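Local structure of penaeus monodon metallodensovirus major capsid protein (Penaeus monodon metallodensovirus, 6WH7) at residues F228-Y238 / W326-I336. The protein forms the icosahedral capsid of a shrimp-infecting densovirus, sixty copies assembling into the shell that would enclose the viral genome. Sequence-based numbering, arbitrary orientation.
Sequences FWFGSDYGNAY and WIQSYGSLVSI
The rings of F230 and Y330 stack face to face, centroids 3.8 Å apart and planes within 5° of parallel; F230 CG, anti to its carbonyl carbon (chi1 -64°), lies against Y330 CZ. On the other face of Y330 lies the backbone of Y234, its CA 3.7 Å from the ring centroid in a CH-pi contact, so the tyrosine is sandwiched by a chain that bows around it between 230 and 234. Further along, V334 CG1 sits over the centre of the Y238 ring, 3.4 Å from its centroid. At the opposite end, where both segments begin, W326 turns its six-membered edge onto the face of the W229 five-membered ring in a T-shaped pair, planes at 84°. R120 of strand 118-135 adds a cation-pi contact to W229. W229 and F230 project from opposite faces of a two-stranded parallel sheet, 229-230 with 327-328, beside the long strands 118-135 and 287-302. W229 N donates to W326 O (2.6 Å), and Q328 N returns a bond to W229 O. Beyond the bow, A237 and L333 make a single bridge, flanked by V334 N to N236 O (3.0 Å) and Y238 N to S332 O. The Y238 hydroxyl is hydrogen-bonded by the backbone N-H of Q345.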
# COMPACT_ATOMS: atom_id res chain seq x y z
N PHE A 228 -43.41 -70.12 36.48
CA PHE A 228 -43.15 -71.40 37.10
C PHE A 228 -42.93 -72.43 36.00
O PHE A 228 -43.11 -72.16 34.82
CB PHE A 228 -44.30 -71.82 38.01
CG PHE A 228 -45.59 -72.02 37.29
CD1 PHE A 228 -45.97 -73.27 36.86
CD2 PHE A 228 -46.40 -70.96 37.00
CE1 PHE A 228 -47.14 -73.45 36.21
CE2 PHE A 228 -47.57 -71.13 36.34
CZ PHE A 228 -47.94 -72.38 35.94
N TRP A 229 -42.51 -73.61 36.42
CA TRP A 229 -42.19 -74.72 35.53
C TRP A 229 -43.12 -75.88 35.83
O TRP A 229 -43.95 -75.82 36.73
CB TRP A 229 -40.73 -75.11 35.72
CG TRP A 229 -39.80 -74.04 35.31
CD1 TRP A 229 -39.50 -72.92 36.01
CD2 TRP A 229 -38.96 -74.03 34.16
NE1 TRP A 229 -38.58 -72.18 35.33
CE2 TRP A 229 -38.22 -72.85 34.20
CE3 TRP A 229 -38.78 -74.90 33.09
CZ2 TRP A 229 -37.31 -72.51 33.22
CZ3 TRP A 229 -37.89 -74.57 32.12
CH2 TRP A 229 -37.16 -73.38 32.18
N PHE A 230 -42.97 -76.96 35.08
CA PHE A 230 -43.73 -78.18 35.30
C PHE A 230 -42.77 -79.34 35.46
O PHE A 230 -41.75 -79.41 34.78
CB PHE A 230 -44.69 -78.45 34.15
CG PHE A 230 -45.76 -77.42 34.00
CD1 PHE A 230 -46.86 -77.43 34.82
CD2 PHE A 230 -45.66 -76.45 33.04
CE1 PHE A 230 -47.83 -76.49 34.69
CE2 PHE A 230 -46.64 -75.51 32.91
CZ PHE A 230 -47.73 -75.53 33.72
N GLY A 231 -43.09 -80.24 36.38
CA GLY A 231 -42.25 -81.39 36.61
C GLY A 231 -42.82 -82.71 36.14
O GLY A 231 -42.16 -83.74 36.26
N SER A 232 -44.04 -82.70 35.62
CA SER A 232 -44.74 -83.92 35.27
C SER A 232 -45.27 -83.81 33.85
O SER A 232 -45.08 -82.80 33.17
CB SER A 232 -45.87 -84.22 36.26
OG SER A 232 -46.56 -85.40 35.90
N ASP A 233 -45.95 -84.86 33.40
CA ASP A 233 -46.53 -84.85 32.07
C ASP A 233 -47.82 -84.04 32.05
O ASP A 233 -48.50 -83.90 33.06
CB ASP A 233 -46.78 -86.27 31.56
CG ASP A 233 -47.75 -87.03 32.43
OD1 ASP A 233 -48.10 -86.55 33.53
OD2 ASP A 233 -48.16 -88.13 32.01
N TYR A 234 -48.14 -83.49 30.87
CA TYR A 234 -49.34 -82.67 30.77
C TYR A 234 -50.59 -83.50 30.98
O TYR A 234 -51.48 -83.09 31.73
CB TYR A 234 -49.36 -81.93 29.43
CG TYR A 234 -49.29 -82.80 28.21
CD1 TYR A 234 -50.44 -83.30 27.63
CD2 TYR A 234 -48.08 -83.11 27.64
CE1 TYR A 234 -50.38 -84.10 26.52
CE2 TYR A 234 -48.01 -83.91 26.54
CZ TYR A 234 -49.16 -84.40 25.98
OH TYR A 234 -49.08 -85.20 24.86
N GLY A 235 -50.68 -84.67 30.37
CA GLY A 235 -51.74 -85.59 30.72
C GLY A 235 -53.14 -85.09 30.42
O GLY A 235 -53.93 -84.90 31.35
N ASN A 236 -53.43 -84.81 29.15
CA ASN A 236 -54.69 -84.22 28.69
C ASN A 236 -55.08 -83.01 29.52
O ASN A 236 -56.21 -82.86 29.98
CB ASN A 236 -55.83 -85.26 28.57
CG ASN A 236 -56.27 -85.88 29.88
OD1 ASN A 236 -56.37 -85.23 30.91
ND2 ASN A 236 -56.56 -87.17 29.83
N ALA A 237 -54.13 -82.11 29.67
CA ALA A 237 -54.33 -80.78 30.21
C ALA A 237 -54.41 -79.77 29.08
O ALA A 237 -53.81 -79.96 28.02
CB ALA A 237 -53.19 -80.40 31.15
N TYR A 238 -55.19 -78.72 29.29
CA TYR A 238 -55.10 -77.57 28.41
C TYR A 238 -53.72 -76.96 28.53
O TYR A 238 -52.99 -77.21 29.50
CB TYR A 238 -56.14 -76.52 28.77
CG TYR A 238 -57.58 -76.93 28.59
CD1 TYR A 238 -58.20 -76.84 27.36
CD2 TYR A 238 -58.32 -77.38 29.66
CE1 TYR A 238 -59.50 -77.19 27.20
CE2 TYR A 238 -59.63 -77.74 29.51
CZ TYR A 238 -60.22 -77.64 28.27
OH TYR A 238 -61.52 -78.00 28.10
N TRP A 326 -41.06 -73.23 42.34
CA TRP A 326 -41.05 -73.06 40.90
C TRP A 326 -41.56 -74.25 40.09
O TRP A 326 -41.72 -74.11 38.88
CB TRP A 326 -39.64 -72.66 40.46
CG TRP A 326 -38.61 -73.64 40.80
CD1 TRP A 326 -38.11 -73.90 42.02
CD2 TRP A 326 -37.88 -74.44 39.88
NE1 TRP A 326 -37.15 -74.87 41.94
CE2 TRP A 326 -36.98 -75.21 40.62
CE3 TRP A 326 -37.91 -74.59 38.49
CZ2 TRP A 326 -36.13 -76.11 40.03
CZ3 TRP A 326 -37.07 -75.48 37.92
CH2 TRP A 326 -36.19 -76.24 38.68
N ILE A 327 -41.85 -75.40 40.70
CA ILE A 327 -42.29 -76.59 39.97
C ILE A 327 -43.75 -76.86 40.29
O ILE A 327 -44.12 -76.94 41.47
CB ILE A 327 -41.46 -77.84 40.31
CG1 ILE A 327 -39.99 -77.61 40.03
CG2 ILE A 327 -41.88 -78.98 39.43
CD1 ILE A 327 -39.76 -77.39 38.64
N GLN A 328 -44.56 -77.03 39.26
CA GLN A 328 -46.00 -77.14 39.45
C GLN A 328 -46.56 -78.26 38.60
O GLN A 328 -45.96 -78.66 37.60
CB GLN A 328 -46.69 -75.82 39.11
CG GLN A 328 -46.20 -74.67 39.95
CD GLN A 328 -46.44 -74.90 41.41
OE1 GLN A 328 -47.53 -75.26 41.81
NE2 GLN A 328 -45.40 -74.76 42.21
N SER A 329 -47.69 -78.80 39.04
CA SER A 329 -48.47 -79.69 38.20
C SER A 329 -49.30 -78.88 37.21
O SER A 329 -49.53 -77.69 37.39
CB SER A 329 -49.35 -80.60 39.05
OG SER A 329 -50.27 -79.87 39.83
N TYR A 330 -49.71 -79.53 36.13
CA TYR A 330 -50.51 -78.85 35.12
C TYR A 330 -51.89 -78.48 35.64
O TYR A 330 -52.55 -79.26 36.33
CB TYR A 330 -50.62 -79.70 33.86
CG TYR A 330 -49.42 -79.57 32.97
CD1 TYR A 330 -49.39 -78.60 31.99
CD2 TYR A 330 -48.32 -80.39 33.11
CE1 TYR A 330 -48.31 -78.45 31.16
CE2 TYR A 330 -47.23 -80.25 32.28
CZ TYR A 330 -47.23 -79.28 31.31
OH TYR A 330 -46.16 -79.11 30.48
N GLY A 331 -52.32 -77.27 35.30
CA GLY A 331 -53.41 -76.62 35.97
C GLY A 331 -54.79 -77.20 35.80
O GLY A 331 -55.44 -77.58 36.78
N SER A 332 -55.25 -77.28 34.57
CA SER A 332 -56.62 -77.68 34.30
C SER A 332 -56.62 -78.66 33.15
O SER A 332 -55.85 -78.53 32.20
CB SER A 332 -57.49 -76.49 33.97
OG SER A 332 -57.06 -75.91 32.77
N LEU A 333 -57.50 -79.65 33.25
CA LEU A 333 -57.53 -80.75 32.32
C LEU A 333 -58.72 -80.60 31.39
O LEU A 333 -59.76 -80.08 31.78
CB LEU A 333 -57.63 -82.08 33.07
CG LEU A 333 -56.57 -82.33 34.12
CD1 LEU A 333 -56.81 -83.66 34.78
CD2 LEU A 333 -55.19 -82.24 33.55
N VAL A 334 -58.55 -81.04 30.15
CA VAL A 334 -59.70 -81.22 29.30
C VAL A 334 -60.56 -82.32 29.90
O VAL A 334 -60.05 -83.26 30.52
CB VAL A 334 -59.29 -81.54 27.86
CG1 VAL A 334 -58.40 -80.46 27.33
CG2 VAL A 334 -58.57 -82.85 27.80
N SER A 335 -61.87 -82.20 29.75
CA SER A 335 -62.75 -83.19 30.33
C SER A 335 -62.74 -84.43 29.44
O SER A 335 -63.15 -84.38 28.28
CB SER A 335 -64.16 -82.63 30.46
OG SER A 335 -65.04 -83.59 31.02
N ILE A 336 -62.26 -85.54 30.00
CA ILE A 336 -62.10 -86.79 29.27
C ILE A 336 -62.79 -87.88 30.06
O ILE A 336 -62.53 -88.05 31.25
CB ILE A 336 -60.62 -87.17 29.08
CG1 ILE A 336 -59.85 -86.07 28.37
CG2 ILE A 336 -60.50 -88.43 28.27
CD1 ILE A 336 -60.30 -85.83 27.02